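Local coordinates for cadherin-23 (Mus musculus, PDB 5UZ8), which probably serves as a calcium-dependent adhesion protein in hearing and mechanotransduction, its extracellular cadherin repeats strung end to end with calcium ions bound between them, at residues F7-F10 with G11-Y14; E123-F126 with E127-V131; R72-Y76 with E77-W81. All coordinates share one frame; numbering follows the deposited sequence.

Contact 1 of 3, residues F7-F10 with G11-Y14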
loop_
_atom_site.group_PDB
_atom_site.type_symbol
_atom_site.label_atom_id
_atom_site.label_comp_id
_atom_site.label_asym_id
_atom_site.label_seq_id
_atom_site.Cartn_x
_atom_site.Cartn_y
_atom_site.Cartn_z
ATOM N N PHE A 7 -37.883 8.717 -42.443
ATOM C CA PHE A 7 -36.638 8.099 -42.021
ATOM C C PHE A 7 -36.633 6.636 -42.413
ATOM O O PHE A 7 -37.697 6.005 -42.551
ATOM C CB PHE A 7 -36.393 8.303 -40.514
ATOM C CG PHE A 7 -35.980 9.726 -40.176
ATOM C CD1 PHE A 7 -34.670 10.150 -40.391
ATOM C CD2 PHE A 7 -36.910 10.637 -39.697
ATOM C CE1 PHE A 7 -34.300 11.457 -40.102
ATOM C CE2 PHE A 7 -36.547 11.941 -39.406
ATOM C CZ PHE A 7 -35.251 12.357 -39.633
ATOM N N LYS A 8 -35.422 6.153 -42.665
ATOM C CA LYS A 8 -35.155 4.806 -43.077
ATOM C C LYS A 8 -34.424 4.043 -41.966
ATOM O O LYS A 8 -33.598 4.616 -41.270
ATOM C CB LYS A 8 -34.327 4.828 -44.355
ATOM C CG LYS A 8 -35.069 5.530 -45.496
ATOM C CD LYS A 8 -35.807 4.543 -46.341
ATOM C CE LYS A 8 -34.829 4.051 -47.398
ATOM N NZ LYS A 8 -35.084 2.647 -47.711
ATOM N N PRO A 9 -34.715 2.766 -41.782
ATOM C CA PRO A 9 -35.735 2.021 -42.510
ATOM C C PRO A 9 -37.162 2.498 -42.201
ATOM O O PRO A 9 -37.410 3.100 -41.159
ATOM C CB PRO A 9 -35.534 0.584 -42.004
ATOM C CG PRO A 9 -35.027 0.765 -40.618
ATOM C CD PRO A 9 -34.243 2.064 -40.579
ATOM N N PHE A 10 -38.072 2.261 -43.130
ATOM C CA PHE A 10 -39.392 2.834 -43.014
ATOM C C PHE A 10 -40.060 2.354 -41.706
ATOM O O PHE A 10 -40.048 1.175 -41.390
ATOM C CB PHE A 10 -40.249 2.434 -44.205
ATOM C CG PHE A 10 -39.884 3.118 -45.493
ATOM C CD1 PHE A 10 -39.847 4.521 -45.581
ATOM C CD2 PHE A 10 -39.620 2.373 -46.634
ATOM C CE1 PHE A 10 -39.563 5.148 -46.801
ATOM C CE2 PHE A 10 -39.335 2.994 -47.857
ATOM C CZ PHE A 10 -39.328 4.384 -47.941
ATOM N N GLY A 11 -40.643 3.287 -40.966
ATOM C CA GLY A 11 -41.266 2.982 -39.661
ATOM C C GLY A 11 -40.352 2.938 -38.454
ATOM O O GLY A 11 -40.780 2.549 -37.372
ATOM N N ILE A 12 -39.098 3.367 -38.597
ATOM C CA ILE A 12 -38.154 3.319 -37.505
ATOM C C ILE A 12 -38.588 4.318 -36.414
ATOM O O ILE A 12 -38.912 5.473 -36.724
ATOM C CB ILE A 12 -36.701 3.603 -37.989
ATOM C CG1 ILE A 12 -35.677 3.425 -36.880
ATOM C CG2 ILE A 12 -36.555 4.982 -38.599
ATOM C CD1 ILE A 12 -35.580 2.000 -36.380
ATOM N N THR A 13 -38.638 3.854 -35.158
ATOM C CA THR A 13 -39.173 4.674 -34.068
ATOM C C THR A 13 -38.134 5.640 -33.523
ATOM O O THR A 13 -38.467 6.772 -33.212
ATOM C CB THR A 13 -39.684 3.813 -32.905
ATOM O OG1 THR A 13 -38.654 2.905 -32.504
ATOM C CG2 THR A 13 -40.914 3.059 -33.325
ATOM N N TYR A 14 -36.898 5.157 -33.394
ATOM C CA TYR A 14 -35.740 5.941 -32.969
ATOM C C TYR A 14 -34.481 5.232 -33.450
ATOM O O TYR A 14 -34.528 4.036 -33.764
ATOM C CB TYR A 14 -35.691 6.096 -31.428
ATOM C CG TYR A 14 -35.622 4.776 -30.689
ATOM C CD1 TYR A 14 -34.405 4.102 -30.536
ATOM C CD2 TYR A 14 -36.760 4.204 -30.104
ATOM C CE1 TYR A 14 -34.345 2.875 -29.871
ATOM C CE2 TYR A 14 -36.684 2.994 -29.423
ATOM C CZ TYR A 14 -35.466 2.346 -29.325
ATOM O OH TYR A 14 -35.343 1.132 -28.673
HETATM O O HOH W 1 -40.236 5.944 -41.598
#

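Contact 2 of 3, residues E123-F126 with E127-V131. With CA (calcium ion), chain F; CA (calcium ion), chain G.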
loop_
_atom_site.group_PDB
_atom_site.type_symbol
_atom_site.label_atom_id
_atom_site.label_comp_id
_atom_site.label_asym_id
_atom_site.label_seq_id
_atom_site.Cartn_x
_atom_site.Cartn_y
_atom_site.Cartn_z
ATOM N N GLU A 123 2.409 1.885 10.040
ATOM C CA GLU A 123 2.000 1.493 11.390
ATOM C C GLU A 123 3.196 0.977 12.156
ATOM O O GLU A 123 4.178 0.545 11.551
ATOM C CB GLU A 123 0.953 0.390 11.379
ATOM C CG GLU A 123 -0.396 0.746 10.810
ATOM C CD GLU A 123 -1.179 1.775 11.591
ATOM O OE1 GLU A 123 -0.908 1.997 12.807
ATOM O OE2 GLU A 123 -2.083 2.376 10.922
ATOM N N ALA A 124 3.084 1.004 13.475
ATOM C CA ALA A 124 4.091 0.421 14.356
ATOM C C ALA A 124 3.433 -0.696 15.117
ATOM O O ALA A 124 2.298 -0.527 15.628
ATOM C CB ALA A 124 4.625 1.459 15.329
ATOM N N VAL A 125 4.122 -1.818 15.230
ATOM C CA VAL A 125 3.597 -2.972 15.935
ATOM C C VAL A 125 4.679 -3.531 16.811
ATOM O O VAL A 125 5.837 -3.464 16.441
ATOM C CB VAL A 125 3.070 -4.071 14.994
ATOM C CG1 VAL A 125 1.884 -3.538 14.169
ATOM C CG2 VAL A 125 4.155 -4.627 14.084
ATOM N N PHE A 126 4.301 -4.131 17.929
ATOM C CA PHE A 126 5.277 -4.801 18.784
ATOM C C PHE A 126 5.717 -6.111 18.136
ATOM O O PHE A 126 4.948 -6.773 17.455
ATOM C CB PHE A 126 4.737 -5.023 20.197
ATOM C CG PHE A 126 4.683 -3.760 21.026
ATOM C CD1 PHE A 126 5.821 -3.285 21.669
ATOM C CD2 PHE A 126 3.499 -3.038 21.146
ATOM C CE1 PHE A 126 5.784 -2.111 22.418
ATOM C CE2 PHE A 126 3.454 -1.856 21.886
ATOM C CZ PHE A 126 4.588 -1.398 22.525
ATOM N N GLU A 127 6.979 -6.455 18.334
ATOM C CA GLU A 127 7.560 -7.660 17.764
ATOM C C GLU A 127 6.879 -8.951 18.190
ATOM O O GLU A 127 6.995 -9.967 17.480
ATOM C CB GLU A 127 9.079 -7.715 18.036
ATOM C CG GLU A 127 9.481 -7.803 19.501
ATOM C CD GLU A 127 10.970 -8.019 19.670
ATOM O OE1 GLU A 127 11.525 -8.857 18.923
ATOM O OE2 GLU A 127 11.613 -7.307 20.488
ATOM N N ASP A 128 6.117 -8.919 19.285
ATOM C CA ASP A 128 5.374 -10.108 19.718
ATOM C C ASP A 128 3.930 -10.165 19.185
ATOM O O ASP A 128 3.114 -10.964 19.652
ATOM C CB ASP A 128 5.428 -10.268 21.246
ATOM C CG ASP A 128 4.759 -9.140 21.985
ATOM O OD1 ASP A 128 4.356 -8.147 21.342
ATOM O OD2 ASP A 128 4.636 -9.242 23.236
ATOM N N ILE A 129 3.597 -9.290 18.242
ATOM C CA ILE A 129 2.274 -9.293 17.609
ATOM C C ILE A 129 1.914 -10.693 17.088
ATOM O O ILE A 129 2.753 -11.368 16.486
ATOM C CB ILE A 129 2.218 -8.280 16.459
ATOM C CG1 ILE A 129 0.815 -8.179 15.882
ATOM C CG2 ILE A 129 3.243 -8.613 15.369
ATOM C CD1 ILE A 129 0.658 -6.962 14.990
ATOM N N ALA A 130 0.677 -11.112 17.316
ATOM C CA ALA A 130 0.249 -12.467 16.967
ATOM C C ALA A 130 0.169 -12.671 15.453
ATOM O O ALA A 130 -0.319 -11.799 14.736
ATOM C CB ALA A 130 -1.089 -12.792 17.613
ATOM N N VAL A 131 0.608 -13.844 14.988
ATOM C CA VAL A 131 0.421 -14.234 13.579
ATOM C C VAL A 131 -1.061 -14.149 13.252
ATOM O O VAL A 131 -1.918 -14.508 14.075
ATOM C CB VAL A 131 0.978 -15.624 13.279
ATOM C CG1 VAL A 131 0.586 -16.122 11.894
ATOM C CG2 VAL A 131 2.491 -15.623 13.459
HETATM CA CA CA F . 13.564 -7.333 21.733
HETATM CA CA CA G . 13.078 -10.534 19.492
HETATM O O HOH W 2 11.423 -12.090 18.567
#

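Contact 3 of 3, residues R72-Y76 with E77-W81. With CA (calcium ion), chain K; CA (calcium ion), chain J.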
loop_
_atom_site.group_PDB
_atom_site.type_symbol
_atom_site.label_atom_id
_atom_site.label_comp_id
_atom_site.label_asym_id
_atom_site.label_seq_id
_atom_site.Cartn_x
_atom_site.Cartn_y
_atom_site.Cartn_z
ATOM N N ARG A 72 -16.893 17.640 -29.393
ATOM C CA ARG A 72 -16.056 17.387 -28.239
ATOM C C ARG A 72 -16.006 15.885 -27.974
ATOM O O ARG A 72 -16.963 15.149 -28.245
ATOM C CB ARG A 72 -16.540 18.163 -27.016
ATOM C CG ARG A 72 -16.320 19.645 -27.184
ATOM C CD ARG A 72 -17.019 20.460 -26.120
ATOM N NE ARG A 72 -16.729 21.870 -26.335
ATOM C CZ ARG A 72 -17.286 22.640 -27.267
ATOM N NH1 ARG A 72 -18.238 22.166 -28.093
ATOM N NH2 ARG A 72 -16.887 23.917 -27.354
ATOM N N THR A 73 -14.871 15.431 -27.454
ATOM C CA THR A 73 -14.791 14.036 -27.012
ATOM C C THR A 73 -15.595 13.835 -25.740
ATOM O O THR A 73 -15.625 14.684 -24.872
ATOM C CB THR A 73 -13.355 13.588 -26.730
ATOM O OG1 THR A 73 -12.755 14.488 -25.781
ATOM C CG2 THR A 73 -12.591 13.574 -28.018
ATOM N N VAL A 74 -16.268 12.700 -25.673
ATOM C CA VAL A 74 -17.140 12.368 -24.544
ATOM C C VAL A 74 -16.392 11.480 -23.546
ATOM O O VAL A 74 -15.533 10.675 -23.930
ATOM C CB VAL A 74 -18.436 11.694 -25.039
ATOM C CG1 VAL A 74 -18.208 10.263 -25.503
ATOM C CG2 VAL A 74 -19.524 11.759 -23.986
ATOM N N ASP A 75 -16.724 11.680 -22.286
ATOM C CA ASP A 75 -16.149 10.979 -21.153
ATOM C C ASP A 75 -17.271 10.189 -20.451
ATOM O O ASP A 75 -18.207 10.778 -19.916
ATOM C CB ASP A 75 -15.572 12.026 -20.199
ATOM C CG ASP A 75 -14.889 11.413 -18.967
ATOM O OD1 ASP A 75 -14.790 10.172 -18.836
ATOM O OD2 ASP A 75 -14.459 12.196 -18.111
ATOM N N TYR A 76 -17.156 8.861 -20.427
ATOM C CA TYR A 76 -18.141 8.010 -19.775
ATOM C C TYR A 76 -18.275 8.382 -18.307
ATOM O O TYR A 76 -19.345 8.287 -17.750
ATOM C CB TYR A 76 -17.775 6.514 -19.895
ATOM C CG TYR A 76 -18.821 5.612 -19.301
ATOM C CD1 TYR A 76 -19.974 5.243 -20.040
ATOM C CD2 TYR A 76 -18.706 5.144 -18.000
ATOM C CE1 TYR A 76 -20.931 4.428 -19.488
ATOM C CE2 TYR A 76 -19.661 4.321 -17.463
ATOM C CZ TYR A 76 -20.766 3.984 -18.196
ATOM O OH TYR A 76 -21.707 3.175 -17.636
ATOM N N GLU A 77 -17.181 8.811 -17.689
ATOM C CA GLU A 77 -17.244 9.205 -16.299
ATOM C C GLU A 77 -18.077 10.485 -16.060
ATOM O O GLU A 77 -18.405 10.761 -14.917
ATOM C CB GLU A 77 -15.843 9.293 -15.681
ATOM C CG GLU A 77 -15.224 7.942 -15.358
ATOM C CD GLU A 77 -14.945 7.038 -16.563
ATOM O OE1 GLU A 77 -15.504 5.944 -16.553
ATOM O OE2 GLU A 77 -14.152 7.368 -17.492
ATOM N N GLU A 78 -18.449 11.207 -17.141
ATOM C CA GLU A 78 -19.325 12.394 -17.064
ATOM C C GLU A 78 -20.682 12.176 -17.728
ATOM O O GLU A 78 -21.683 12.716 -17.270
ATOM C CB GLU A 78 -18.650 13.593 -17.740
ATOM C CG GLU A 78 -17.380 14.055 -17.050
ATOM C CD GLU A 78 -17.624 14.482 -15.616
ATOM O OE1 GLU A 78 -18.773 14.847 -15.282
ATOM O OE2 GLU A 78 -16.676 14.443 -14.810
ATOM N N VAL A 79 -20.706 11.408 -18.815
ATOM C CA VAL A 79 -21.890 11.268 -19.667
ATOM C C VAL A 79 -22.104 9.812 -20.074
ATOM O O VAL A 79 -21.208 9.201 -20.628
ATOM C CB VAL A 79 -21.693 12.094 -20.952
ATOM C CG1 VAL A 79 -22.833 11.892 -21.945
ATOM C CG2 VAL A 79 -21.468 13.568 -20.611
ATOM N N HIS A 80 -23.305 9.287 -19.818
ATOM C CA HIS A 80 -23.663 7.924 -20.256
ATOM C C HIS A 80 -24.451 7.868 -21.563
ATOM O O HIS A 80 -24.416 6.847 -22.243
ATOM C CB HIS A 80 -24.407 7.169 -19.140
ATOM C CG HIS A 80 -23.560 6.854 -17.941
ATOM N ND1 HIS A 80 -24.083 6.319 -16.782
ATOM C CD2 HIS A 80 -22.230 6.989 -17.729
ATOM C CE1 HIS A 80 -23.106 6.145 -15.904
ATOM N NE2 HIS A 80 -21.974 6.568 -16.445
ATOM N N TRP A 81 -25.171 8.940 -21.911
ATOM C CA TRP A 81 -26.001 8.978 -23.110
ATOM C C TRP A 81 -25.860 10.333 -23.814
ATOM O O TRP A 81 -25.897 11.369 -23.168
ATOM C CB TRP A 81 -27.478 8.741 -22.731
ATOM C CG TRP A 81 -27.707 7.327 -22.288
ATOM C CD1 TRP A 81 -27.619 6.854 -21.036
ATOM C CD2 TRP A 81 -28.018 6.211 -23.129
ATOM N NE1 TRP A 81 -27.857 5.477 -21.015
ATOM C CE2 TRP A 81 -28.103 5.068 -22.300
ATOM C CE3 TRP A 81 -28.258 6.067 -24.508
ATOM C CZ2 TRP A 81 -28.405 3.804 -22.798
ATOM C CZ3 TRP A 81 -28.559 4.790 -25.012
ATOM C CH2 TRP A 81 -28.627 3.684 -24.159
HETATM CA CA CA K . -13.106 8.557 -19.124
HETATM CA CA CA J . -13.859 4.880 -18.174
HETATM O O HOH W 3 -11.712 9.351 -17.394
HETATM O O HOH W 4 -12.239 10.465 -20.401
#

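Contact 1 of 3, residues F7-F10 with G11-Y14
Ile12 lays its CB against CD of the Pro9 ring at 3.9 Å, the two side chains meeting obliquely within a type II beta turn that runs from Pro9 to Ile12. The turn lies in the loop between strands 6-7 and 15-20 of the first of the three cadherin repeats in this fragment, a Greek-key beta sandwich. It is closed by one backbone hydrogen bond, Ile12 N to Pro9 O (3.1 Å), rather bent at the hydrogen (137°). CG1 of Ile12 lies anti to the backbone N (chi1 -174°), which leaves CG2 as the branch turned toward Phe7, where it meets CB at 3.8 Å. From there the Phe7 ring leads away into the sandwich, onto Ala98 and Ile100 of strand 97-107 and Val86 of strand 81-89; Ile12 also touches Ile100. The peptide bond before Pro9 is cis, and Gly11 takes a positive phi (84°) at which a CB would run into the carbonyl oxygen of Phe10. CD of Lys8 lies over one face of the Phe10 ring, toward its rim. A water bridges Phe7 and Gly11, donating to Phe7 O at 2.7 Å and accepting from Gly11 N at 2.8 Å.

Contact 2 of 3, residues E123-F126 with E127-V131
Ile129, with CG1 anti to the backbone N (chi1 -175°), reaches back to strand 121-126, where its CD1 meets CG1 of Val125 at 3.7 Å. Glu127 has chi1 at 64°, its CG between the backbone N and the carbonyl carbon, and from there the chain runs extended (chi2 173°) to carry its carboxylate away from the strand and onto two calcium ions. Both residues belong to a type I beta turn, Phe126 to Ile129, at the end of the first strand of the middle repeat's mixed sheet; Glu127 is part of the linker calcium sites between this cadherin repeat and the next. Ile129 N donates to Phe126 O at 3.0 Å, approaching from above the carbonyl plane. The same oxygen is flanked by CB and CG2 of Ile129, packed beside the bond. Leu177 and Ile135 touch both Val125 and Ile129, so these two side chains pack in an apolar patch. Asp128 curls back until OD1 is 3.3 Å from CB of Phe126, while the Phe126 ring leads off toward Leu214 and Val216. Each carboxylate oxygen of Glu127 binds a different calcium ion, bridging the pair. Glu180, Asp215 and Asp218 are among the other ligands, and Arg179 N donates a hydrogen bond to OE1. The carboxylate is thereby fixed in rotation at both oxygens: OE2 lies 2.3 Å from one calcium, and OE1 lies 2.4 Å from the other, which also binds a water.

Contact 3 of 3, residues R72-Y76 with E77-W81
Asp75 OD1 and Glu77 OE2 bind the same calcium ion, at 2.4 Å and 2.3 Å; Glu77 also grips a second calcium with both oxygens, OE1 and OE2, so that OE2 bridges the pair. Glu21 and Asp111 bind both ions; Asp108, Ile109 and Asp144 complete the second site. Asp75 OD1 further accepts from Glu77 N, which comes from above the carboxylate plane, and Asp75 O takes two donors, Val79 N and Glu78 N, each at 2.8 Å, winding the backbone into a tight bend. Farther out, the Tyr76 and His80 rings form an offset stack, centroids 4.1 Å apart and planes at 20°, NE2 of His80 lying over the Tyr76 face. Glu77 OE1 sits at the edge of the same Tyr76 ring, 3.6 Å from CD2. Replacing Tyr76 by an alanine would probably leave the His80 ring without its stacking partner and open a gap beside the Glu77 carboxylate. CG2 of Val74 packs on CB of Val79 at 3.7 Å. Asp75-Tyr76-Glu77 follows the DRE-type calcium-binding motif of cadherin linkers, where metal charge probably offsets the crowding of carboxylates; the geometry of the Asp75 and Glu77 side chains is likely to depend on bound calcium.

The three contacts lie in series along an elongated chain of cadherin repeats. Contacts 1 and 3 belong to the same repeat, their centres 27 Å apart and nearest atoms about 8 Å apart. Contact 3 serves the calcium cluster at the linker that follows, whereas contact 1 binds no metal; the Phe10 side chain is about 12 Å from a different calcium, outside that cluster. Contact 2, centred 48 Å from contact 3, serves the next linker. The two supply complementary parts of equivalent sites: Glu127 corresponds to Glu21, and Asp75 and Glu77 to Asp178 and Glu180. The Glu127 side chain also lies about 5 Å from a bound glutathione. Contacts 1 and 2 have centres 70 Å apart.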